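Local coordinates for methylated-DNA--protein-cysteine methyltransferase (Thermococcus kodakarensis, PDB 1MGT) that repairs O6-methylguanine and O4-methylthymine in DNA by transferring the methyl group irreversibly to one of its own cysteines, inactivating itself in a suicide reaction, at residues 16-21 with 65-70; 26-31 with 38-43; 97-102 with 116-121. All coordinates share one frame; numbering follows the deposited sequence.

Contact 1: residues 16-21 with 65-70; sequences IGVIFS and EKVFKV
The ring of F68 receives the CD1 methyl of I16 at its edge, near the ring plane, and the methyl settles at the root of the side chain, with I16 CD1 4.0 Å from F68 CB. The same ring stacks on F7 of strand 2-9, so this aromatic ties helix 63-71 to two strands at once. A second ring, F20, has the carbonyl oxygen of V18 in plane at its edge and meets Y63, at the start of the helix, with the planes inclined by about 60°.

Between these rings the contact is purely aliphatic. I16 uses both branches: CG2, anti to the backbone N, comes within 4.1 Å of V67 CG1, while CG1 lies beside the N and, with chi2 at 171°, stretches CD1 past V67 to the helix backbone, where I16 CD1 rests 3.9 Å from F68 N. V67 is forked in reply. Its CG1 faces I16, and its CG2 meets V18 CG2 at 4.1 Å, the two valines passing each other in opposite directions. V67 also touches I27 of strand 24-30 and therefore spans two adjacent strands. G17, on the alternate position of the strand, turns its backbone to A28 instead.

The short axes of strand and helix approach to 9.0 Å at 123°, a spacing set by these branched side chains, and the joint interface is small, 159 Å². V67 is about 12 Å from the side chain of C141, the inferred methyl acceptor, so this is structural packing and not active-site lining. A helix laid across an antiparallel sheet, gripped by alternate residues of its middle strand, is the alpha/beta layering of the RNase H-like N-terminal domain of this methyltransferase family.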
loop_
_atom_site.group_PDB
_atom_site.type_symbol
_atom_site.label_atom_id
_atom_site.label_comp_id
_atom_site.label_asym_id
_atom_site.label_seq_id
_atom_site.Cartn_x
_atom_site.Cartn_y
_atom_site.Cartn_z
ATOM N N ILE A 16 -9.841 6.631 -0.945
ATOM C CA ILE A 16 -9.253 5.361 -0.508
ATOM C C ILE A 16 -10.290 4.241 -0.725
ATOM O O ILE A 16 -11.448 4.443 -0.363
ATOM C CB ILE A 16 -8.826 5.437 0.960
ATOM C CG1 ILE A 16 -7.644 6.427 1.143
ATOM C CG2 ILE A 16 -8.396 4.072 1.492
ATOM C CD1 ILE A 16 -7.352 6.684 2.628
ATOM N N GLY A 17 -9.835 3.125 -1.298
ATOM C CA GLY A 17 -10.765 2.008 -1.548
ATOM C C GLY A 17 -10.182 0.785 -0.837
ATOM O O GLY A 17 -8.961 0.609 -0.888
ATOM N N VAL A 18 -10.992 0.001 -0.154
ATOM C CA VAL A 18 -10.520 -1.179 0.550
ATOM C C VAL A 18 -11.384 -2.399 0.149
ATOM O O VAL A 18 -12.609 -2.310 0.236
ATOM C CB VAL A 18 -10.589 -1.012 2.078
ATOM C CG1 VAL A 18 -10.046 -2.270 2.778
ATOM C CG2 VAL A 18 -9.776 0.201 2.561
ATOM N N ILE A 19 -10.719 -3.408 -0.354
ATOM C CA ILE A 19 -11.394 -4.661 -0.727
ATOM C C ILE A 19 -11.250 -5.521 0.518
ATOM O O ILE A 19 -10.130 -5.651 1.063
ATOM C CB ILE A 19 -10.717 -5.334 -1.912
ATOM C CG1 ILE A 19 -10.679 -4.380 -3.130
ATOM C CG2 ILE A 19 -11.434 -6.645 -2.208
ATOM C CD1 ILE A 19 -9.955 -4.995 -4.334
ATOM N N PHE A 20 -12.334 -6.101 1.028
ATOM C CA PHE A 20 -12.191 -6.890 2.247
ATOM C C PHE A 20 -13.244 -8.002 2.302
ATOM O O PHE A 20 -14.262 -7.925 1.611
ATOM C CB PHE A 20 -12.387 -6.014 3.491
ATOM C CG PHE A 20 -13.744 -5.374 3.621
ATOM C CD1 PHE A 20 -14.695 -5.959 4.471
ATOM C CD2 PHE A 20 -14.073 -4.235 2.940
ATOM C CE1 PHE A 20 -15.953 -5.386 4.603
ATOM C CE2 PHE A 20 -15.332 -3.664 3.058
ATOM C CZ PHE A 20 -16.276 -4.235 3.906
ATOM N N SER A 21 -12.944 -8.982 3.102
ATOM C CA SER A 21 -13.838 -10.137 3.311
ATOM C C SER A 21 -13.424 -10.707 4.666
ATOM O O SER A 21 -12.600 -11.640 4.663
ATOM C CB SER A 21 -13.565 -11.174 2.226
ATOM O OG SER A 21 -14.422 -12.292 2.391
ATOM N N GLU A 65 -11.306 4.670 6.784
ATOM C CA GLU A 65 -10.900 5.609 7.815
ATOM C C GLU A 65 -9.662 5.080 8.560
ATOM O O GLU A 65 -8.821 5.886 8.931
ATOM C CB GLU A 65 -12.014 5.913 8.807
ATOM C CG GLU A 65 -11.632 7.075 9.743
ATOM C CD GLU A 65 -12.642 7.291 10.843
ATOM O OE1 GLU A 65 -12.484 8.260 11.625
ATOM O OE2 GLU A 65 -13.609 6.506 10.949
ATOM N N LYS A 66 -9.567 3.784 8.792
ATOM C CA LYS A 66 -8.374 3.260 9.509
ATOM C C LYS A 66 -7.135 3.469 8.647
ATOM O O LYS A 66 -6.081 3.884 9.144
ATOM C CB LYS A 66 -8.534 1.791 9.836
ATOM C CG LYS A 66 -9.509 1.504 10.974
ATOM C CD LYS A 66 -9.610 -0.014 11.107
ATOM C CE LYS A 66 -10.511 -0.428 12.267
ATOM N NZ LYS A 66 -10.672 -1.929 12.204
ATOM N N VAL A 67 -7.252 3.211 7.346
ATOM C CA VAL A 67 -6.154 3.432 6.422
ATOM C C VAL A 67 -5.780 4.918 6.426
ATOM O O VAL A 67 -4.600 5.259 6.461
ATOM C CB VAL A 67 -6.444 2.937 5.013
ATOM C CG1 VAL A 67 -5.320 3.311 4.050
ATOM C CG2 VAL A 67 -6.686 1.426 5.013
ATOM N N PHE A 68 -6.754 5.844 6.409
ATOM C CA PHE A 68 -6.465 7.262 6.447
ATOM C C PHE A 68 -5.690 7.638 7.720
ATOM O O PHE A 68 -4.797 8.493 7.652
ATOM C CB PHE A 68 -7.771 8.076 6.389
ATOM C CG PHE A 68 -7.546 9.566 6.364
ATOM C CD1 PHE A 68 -6.980 10.180 5.281
ATOM C CD2 PHE A 68 -7.935 10.316 7.471
ATOM C CE1 PHE A 68 -6.776 11.549 5.262
ATOM C CE2 PHE A 68 -7.742 11.692 7.465
ATOM C CZ PHE A 68 -7.162 12.297 6.368
ATOM N N LYS A 69 -6.030 7.023 8.846
ATOM C CA LYS A 69 -5.322 7.294 10.102
ATOM C C LYS A 69 -3.857 6.865 9.982
ATOM O O LYS A 69 -2.991 7.535 10.567
ATOM C CB LYS A 69 -5.984 6.563 11.261
ATOM C CG LYS A 69 -7.251 7.300 11.741
ATOM C CD LYS A 69 -7.904 6.459 12.824
ATOM C CE LYS A 69 -9.219 7.059 13.314
ATOM N NZ LYS A 69 -9.713 6.237 14.474
ATOM N N VAL A 70 -3.586 5.770 9.257
ATOM C CA VAL A 70 -2.162 5.397 9.094
ATOM C C VAL A 70 -1.487 6.423 8.204
ATOM O O VAL A 70 -0.364 6.904 8.435
ATOM C CB VAL A 70 -2.069 3.985 8.456
ATOM C CG1 VAL A 70 -0.618 3.660 8.109
ATOM C CG2 VAL A 70 -2.637 2.973 9.427
#

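Contact 2: residues 26-31 with 38-43; sequences GIAFAF and KRIHDL
The carbonyl oxygen of F29 takes the one polar bond between strand and helix, from R39 NH1 at 2.9 Å. The N-H points at it with an angle of 157°; the donor lies in the carbonyl plane on a lone pair, and the oxygen is only 2° out of the guanidinium plane. R39 reaches this far because its chain is extended from CG to NE. NH1 is also in a salt bridge with E159 OE2 of helix 157-166, so a strand carbonyl and a carboxylate together fix the rotation of the group. A leucine here would probably leave F29 O without this donor and E159 without its cation.

Beneath the guanidinium the contact turns apolar. A28 CB lies 3.8 Å from I40 CD1 and also touches R39 CB, while A30 CB comes to 3.6 Å from R39 NH1, obliquely to the guanidinium. At the far end the L43 CD2 methyl packs against the strand backbone, 3.7 Å from G26 CA, a position that glycine, lacking a side chain, permits. Small residues thus let the strand and helix axes close to 7.9 Å. Within the helix K38 NZ bridges D42 OD1 at 3.2 Å, on the syn lone pair; this pair and R39 with E159 are an intra-helix and an inter-helix ion pair, the kind credited with the protein's hyperthermostability.

Strand 24-30 is an outer strand of the sheet: helix 33-49 packs on one side of it, nearly antiparallel at 154°, while F29, pointing the other way, touches L163 of helix 157-166.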
loop_
_atom_site.group_PDB
_atom_site.type_symbol
_atom_site.label_atom_id
_atom_site.label_comp_id
_atom_site.label_asym_id
_atom_site.label_seq_id
_atom_site.Cartn_x
_atom_site.Cartn_y
_atom_site.Cartn_z
ATOM N N GLY A 26 -7.232 -5.950 -0.047
ATOM C CA GLY A 26 -6.502 -5.033 -0.960
ATOM C C GLY A 26 -6.867 -3.599 -0.655
ATOM O O GLY A 26 -7.955 -3.289 -0.139
ATOM N N ILE A 27 -5.929 -2.697 -0.965
ATOM C CA ILE A 27 -6.147 -1.272 -0.738
ATOM C C ILE A 27 -5.662 -0.512 -1.962
ATOM O O ILE A 27 -4.677 -0.930 -2.574
ATOM C CB ILE A 27 -5.253 -0.752 0.433
ATOM C CG1 ILE A 27 -5.621 -1.454 1.730
ATOM C CG2 ILE A 27 -5.359 0.765 0.563
ATOM C CD1 ILE A 27 -4.599 -1.315 2.853
ATOM N N ALA A 28 -6.377 0.564 -2.325
ATOM C CA ALA A 28 -5.943 1.393 -3.434
ATOM C C ALA A 28 -6.245 2.852 -3.032
ATOM O O ALA A 28 -7.074 3.113 -2.184
ATOM C CB ALA A 28 -6.606 1.103 -4.766
ATOM N N PHE A 29 -5.550 3.796 -3.680
ATOM C CA PHE A 29 -5.831 5.197 -3.360
ATOM C C PHE A 29 -5.525 6.027 -4.610
ATOM O O PHE A 29 -4.792 5.586 -5.485
ATOM C CB PHE A 29 -5.118 5.740 -2.160
ATOM C CG PHE A 29 -3.665 6.073 -2.349
ATOM C CD1 PHE A 29 -3.268 7.392 -2.482
ATOM C CD2 PHE A 29 -2.719 5.063 -2.393
ATOM C CE1 PHE A 29 -1.921 7.719 -2.638
ATOM C CE2 PHE A 29 -1.374 5.391 -2.550
ATOM C CZ PHE A 29 -0.995 6.708 -2.675
ATOM N N ALA A 30 -6.133 7.213 -4.648
ATOM C CA ALA A 30 -5.902 8.064 -5.828
ATOM C C ALA A 30 -6.445 9.459 -5.467
ATOM O O ALA A 30 -7.073 9.624 -4.415
ATOM C CB ALA A 30 -6.666 7.515 -7.022
ATOM N N PHE A 31 -6.221 10.410 -6.356
ATOM C CA PHE A 31 -6.733 11.769 -6.073
ATOM C C PHE A 31 -8.090 12.023 -6.695
ATOM O O PHE A 31 -8.610 13.146 -6.566
ATOM C CB PHE A 31 -5.726 12.783 -6.608
ATOM C CG PHE A 31 -4.371 12.681 -5.963
ATOM C CD1 PHE A 31 -3.239 12.567 -6.753
ATOM C CD2 PHE A 31 -4.264 12.738 -4.587
ATOM C CE1 PHE A 31 -1.986 12.494 -6.135
ATOM C CE2 PHE A 31 -3.017 12.666 -3.975
ATOM C CZ PHE A 31 -1.892 12.550 -4.768
ATOM N N LYS A 38 -10.189 2.447 -11.333
ATOM C CA LYS A 38 -9.329 1.721 -12.253
ATOM C C LYS A 38 -8.280 0.932 -11.461
ATOM O O LYS A 38 -7.969 -0.212 -11.798
ATOM C CB LYS A 38 -8.637 2.725 -13.199
ATOM C CG LYS A 38 -7.717 2.018 -14.190
ATOM C CD LYS A 38 -6.895 3.012 -14.987
ATOM C CE LYS A 38 -5.429 2.599 -15.060
ATOM N NZ LYS A 38 -5.245 1.289 -15.737
ATOM N N ARG A 39 -7.724 1.536 -10.411
ATOM C CA ARG A 39 -6.719 0.839 -9.589
ATOM C C ARG A 39 -7.330 -0.321 -8.804
ATOM O O ARG A 39 -6.675 -1.352 -8.646
ATOM C CB ARG A 39 -6.021 1.818 -8.622
ATOM C CG ARG A 39 -5.193 2.823 -9.446
ATOM C CD ARG A 39 -4.484 3.826 -8.466
ATOM N NE ARG A 39 -3.694 4.685 -9.386
ATOM C CZ ARG A 39 -3.201 5.874 -9.069
ATOM N NH1 ARG A 39 -3.382 6.399 -7.866
ATOM N NH2 ARG A 39 -2.513 6.516 -10.023
ATOM N N ILE A 40 -8.565 -0.151 -8.355
ATOM C CA ILE A 40 -9.279 -1.206 -7.625
ATOM C C ILE A 40 -9.483 -2.380 -8.556
ATOM O O ILE A 40 -9.271 -3.547 -8.196
ATOM C CB ILE A 40 -10.599 -0.659 -7.039
ATOM C CG1 ILE A 40 -10.354 0.105 -5.735
ATOM C CG2 ILE A 40 -11.621 -1.780 -6.804
ATOM C CD1 ILE A 40 -9.852 -0.796 -4.598
ATOM N N HIS A 41 -9.852 -2.131 -9.824
ATOM C CA HIS A 41 -10.055 -3.197 -10.787
ATOM C C HIS A 41 -8.753 -3.895 -11.144
ATOM O O HIS A 41 -8.663 -5.128 -11.240
ATOM C CB HIS A 41 -10.718 -2.623 -12.069
ATOM C CG HIS A 41 -12.178 -2.367 -11.779
ATOM N ND1 HIS A 41 -13.070 -3.396 -11.510
ATOM C CD2 HIS A 41 -12.877 -1.219 -11.716
ATOM C CE1 HIS A 41 -14.251 -2.862 -11.292
ATOM N NE2 HIS A 41 -14.189 -1.564 -11.399
ATOM N N ASP A 42 -7.686 -3.090 -11.321
ATOM C CA ASP A 42 -6.380 -3.703 -11.631
ATOM C C ASP A 42 -5.952 -4.605 -10.477
ATOM O O ASP A 42 -5.384 -5.674 -10.703
ATOM C CB ASP A 42 -5.310 -2.614 -11.841
ATOM C CG ASP A 42 -5.411 -1.889 -13.163
ATOM O OD1 ASP A 42 -4.817 -0.789 -13.286
ATOM O OD2 ASP A 42 -6.071 -2.367 -14.097
ATOM N N LEU A 43 -6.172 -4.162 -9.237
ATOM C CA LEU A 43 -5.810 -4.938 -8.053
ATOM C C LEU A 43 -6.661 -6.206 -7.956
ATOM O O LEU A 43 -6.148 -7.277 -7.698
ATOM C CB LEU A 43 -6.066 -4.092 -6.801
ATOM C CG LEU A 43 -5.683 -4.712 -5.441
ATOM C CD1 LEU A 43 -4.249 -5.191 -5.450
ATOM C CD2 LEU A 43 -5.921 -3.689 -4.351
#

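Contact 3: residues 97-102 with 116-121; sequences YEWLTK and AKALNT
With CG anti to the backbone N (chi1 -168°) and the ring turned nearly square to that bond (chi2 93°), W99 swings its indole out from helix 91-103 to meet the end of helix 112-118. L119 bends to reach it through torsions that fit no staggered form, CD1 almost eclipsing CA (chi2 14°), which suggests some strain.

The leucine methyl then sits over one face of the indole: L119 CD1 is 3.6 Å from W99 CG and 3.8 Å from the centroid of the five-membered ring, close to its normal, a CH-pi contact made by this one methyl. A118 supplies the other. Its CB comes to 3.8 Å from W99 CZ2, approaching the six-membered ring obliquely and off-centre, so the two neighbouring residues divide the two rings of the indole between them.

L119 is the first residue to leave helical geometry, and a Schellman motif closes the helix behind it: N120 has positive phi, and T121 N bonds to A116 O at 2.9 Å, with a weak bond from N120 N to K117 O. On the opposing helix, Y97 O is gripped twice, by T101 N and by T101 OG1 at 2.7 Å, from opposite faces of its carbonyl plane.

Both helices belong to the DNA-binding domain, of the helix-turn-helix class. Helix 112-118 and the following helix 123-131 would form the helix-turn-helix pair, with the Schellman turn between them. Helix 91-103 backs both: L119 touches V96, T121 touches F92 as well as V126, and Y97 and L100 pack on M130 of helix 123-131.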
loop_
_atom_site.group_PDB
_atom_site.type_symbol
_atom_site.label_atom_id
_atom_site.label_comp_id
_atom_site.label_asym_id
_atom_site.label_seq_id
_atom_site.Cartn_x
_atom_site.Cartn_y
_atom_site.Cartn_z
ATOM N N TYR A 97 7.152 -7.522 3.002
ATOM C CA TYR A 97 6.182 -6.556 3.512
ATOM C C TYR A 97 6.239 -6.370 5.016
ATOM O O TYR A 97 6.161 -5.279 5.574
ATOM C CB TYR A 97 4.718 -6.935 3.119
ATOM C CG TYR A 97 4.524 -7.048 1.629
ATOM C CD1 TYR A 97 5.337 -6.411 0.711
ATOM C CD2 TYR A 97 3.464 -7.816 1.099
ATOM C CE1 TYR A 97 5.180 -6.513 -0.647
ATOM C CE2 TYR A 97 3.300 -7.930 -0.270
ATOM C CZ TYR A 97 4.132 -7.292 -1.144
ATOM O OH TYR A 97 3.979 -7.419 -2.509
ATOM N N GLU A 98 6.369 -7.475 5.756
ATOM C CA GLU A 98 6.451 -7.376 7.206
ATOM C C GLU A 98 7.743 -6.671 7.646
ATOM O O GLU A 98 7.674 -5.829 8.541
ATOM C CB GLU A 98 6.402 -8.772 7.832
ATOM C CG GLU A 98 5.002 -9.384 7.789
ATOM C CD GLU A 98 4.949 -10.771 8.403
ATOM O OE1 GLU A 98 3.850 -11.149 8.848
ATOM O OE2 GLU A 98 5.978 -11.477 8.417
ATOM N N TRP A 99 8.864 -7.027 7.031
ATOM C CA TRP A 99 10.132 -6.367 7.481
ATOM C C TRP A 99 10.059 -4.882 7.264
ATOM O O TRP A 99 10.417 -4.045 8.103
ATOM C CB TRP A 99 11.324 -6.991 6.734
ATOM C CG TRP A 99 12.640 -6.569 7.360
ATOM C CD1 TRP A 99 13.316 -7.260 8.332
ATOM C CD2 TRP A 99 13.393 -5.388 7.081
ATOM N NE1 TRP A 99 14.475 -6.570 8.669
ATOM C CE2 TRP A 99 14.542 -5.427 7.921
ATOM C CE3 TRP A 99 13.245 -4.318 6.212
ATOM C CZ2 TRP A 99 15.511 -4.420 7.904
ATOM C CZ3 TRP A 99 14.201 -3.308 6.192
ATOM C CH2 TRP A 99 15.324 -3.394 7.033
ATOM N N LEU A 100 9.588 -4.492 6.072
ATOM C CA LEU A 100 9.441 -3.093 5.708
ATOM C C LEU A 100 8.527 -2.363 6.676
ATOM O O LEU A 100 8.806 -1.243 7.148
ATOM C CB LEU A 100 8.854 -3.043 4.276
ATOM C CG LEU A 100 8.600 -1.671 3.694
ATOM C CD1 LEU A 100 9.949 -0.917 3.557
ATOM C CD2 LEU A 100 7.912 -1.780 2.334
ATOM N N THR A 101 7.378 -2.973 7.004
ATOM C CA THR A 101 6.425 -2.348 7.891
ATOM C C THR A 101 6.914 -2.192 9.315
ATOM O O THR A 101 6.634 -1.193 9.983
ATOM C CB THR A 101 5.094 -3.174 7.885
ATOM O OG1 THR A 101 4.656 -3.235 6.493
ATOM C CG2 THR A 101 4.026 -2.443 8.675
ATOM N N LYS A 102 7.646 -3.182 9.818
ATOM C CA LYS A 102 8.125 -3.111 11.193
ATOM C C LYS A 102 9.423 -2.318 11.326
ATOM O O LYS A 102 9.690 -1.788 12.413
ATOM C CB LYS A 102 8.438 -4.550 11.672
ATOM C CG LYS A 102 7.169 -5.327 12.032
ATOM C CD LYS A 102 7.509 -6.726 12.539
ATOM C CE LYS A 102 6.269 -7.618 12.395
ATOM N NZ LYS A 102 6.335 -8.816 13.286
ATOM N N ALA A 116 17.224 -4.945 -0.081
ATOM C CA ALA A 116 17.612 -6.247 -0.581
ATOM C C ALA A 116 18.753 -6.822 0.269
ATOM O O ALA A 116 18.748 -8.000 0.633
ATOM C CB ALA A 116 18.047 -6.190 -2.027
ATOM N N LYS A 117 19.738 -5.969 0.589
ATOM C CA LYS A 117 20.857 -6.460 1.400
ATOM C C LYS A 117 20.412 -6.914 2.766
ATOM O O LYS A 117 20.891 -7.947 3.288
ATOM C CB LYS A 117 21.935 -5.346 1.525
ATOM C CG LYS A 117 22.867 -5.376 0.334
ATOM C CD LYS A 117 23.522 -4.031 0.047
ATOM C CE LYS A 117 24.314 -4.151 -1.266
ATOM N NZ LYS A 117 23.926 -3.060 -2.203
ATOM N N ALA A 118 19.448 -6.218 3.366
ATOM C CA ALA A 118 18.959 -6.559 4.684
ATOM C C ALA A 118 18.241 -7.908 4.708
ATOM O O ALA A 118 18.260 -8.578 5.737
ATOM C CB ALA A 118 17.995 -5.491 5.217
ATOM N N LEU A 119 17.664 -8.285 3.581
ATOM C CA LEU A 119 16.900 -9.539 3.512
ATOM C C LEU A 119 17.602 -10.628 2.742
ATOM O O LEU A 119 16.979 -11.645 2.381
ATOM C CB LEU A 119 15.583 -9.149 2.820
ATOM C CG LEU A 119 14.345 -8.844 3.652
ATOM C CD1 LEU A 119 14.572 -8.637 5.120
ATOM C CD2 LEU A 119 13.571 -7.693 3.020
ATOM N N ASN A 120 18.892 -10.445 2.413
ATOM C CA ASN A 120 19.644 -11.437 1.661
ATOM C C ASN A 120 18.997 -11.770 0.324
ATOM O O ASN A 120 18.960 -12.940 -0.085
ATOM C CB ASN A 120 19.797 -12.759 2.462
ATOM C CG ASN A 120 20.654 -12.515 3.692
ATOM O OD1 ASN A 120 21.651 -11.788 3.625
ATOM N ND2 ASN A 120 20.244 -13.089 4.805
ATOM N N THR A 121 18.467 -10.756 -0.347
ATOM C CA THR A 121 17.825 -11.036 -1.638
ATOM C C THR A 121 18.345 -10.068 -2.664
ATOM O O THR A 121 19.351 -9.364 -2.414
ATOM C CB THR A 121 16.288 -10.990 -1.453
ATOM O OG1 THR A 121 15.645 -11.360 -2.687
ATOM C CG2 THR A 121 15.834 -9.607 -1.021
#

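Overall arrangement
Contacts 1 and 2 share the three-stranded antiparallel sheet of the N-terminal domain and lie 11 Å apart between centres. Their strands, 12-20 and 24-30, are neighbours joined by backbone bonds such as G17 N to A28 O at 2.9 Å. Helix 63-71 and helix 33-49 cover opposite faces of the sheet. Along the chain contact 2 forms within the span that contact 1 closes. Contact 3 follows in sequence, in the DNA-binding domain, about 24 Å from either centre, across the middle of the chain and touching neither. The protein thus pairs a layered alpha/beta domain with a helical DNA-binding one that contains the methyl-accepting cysteine.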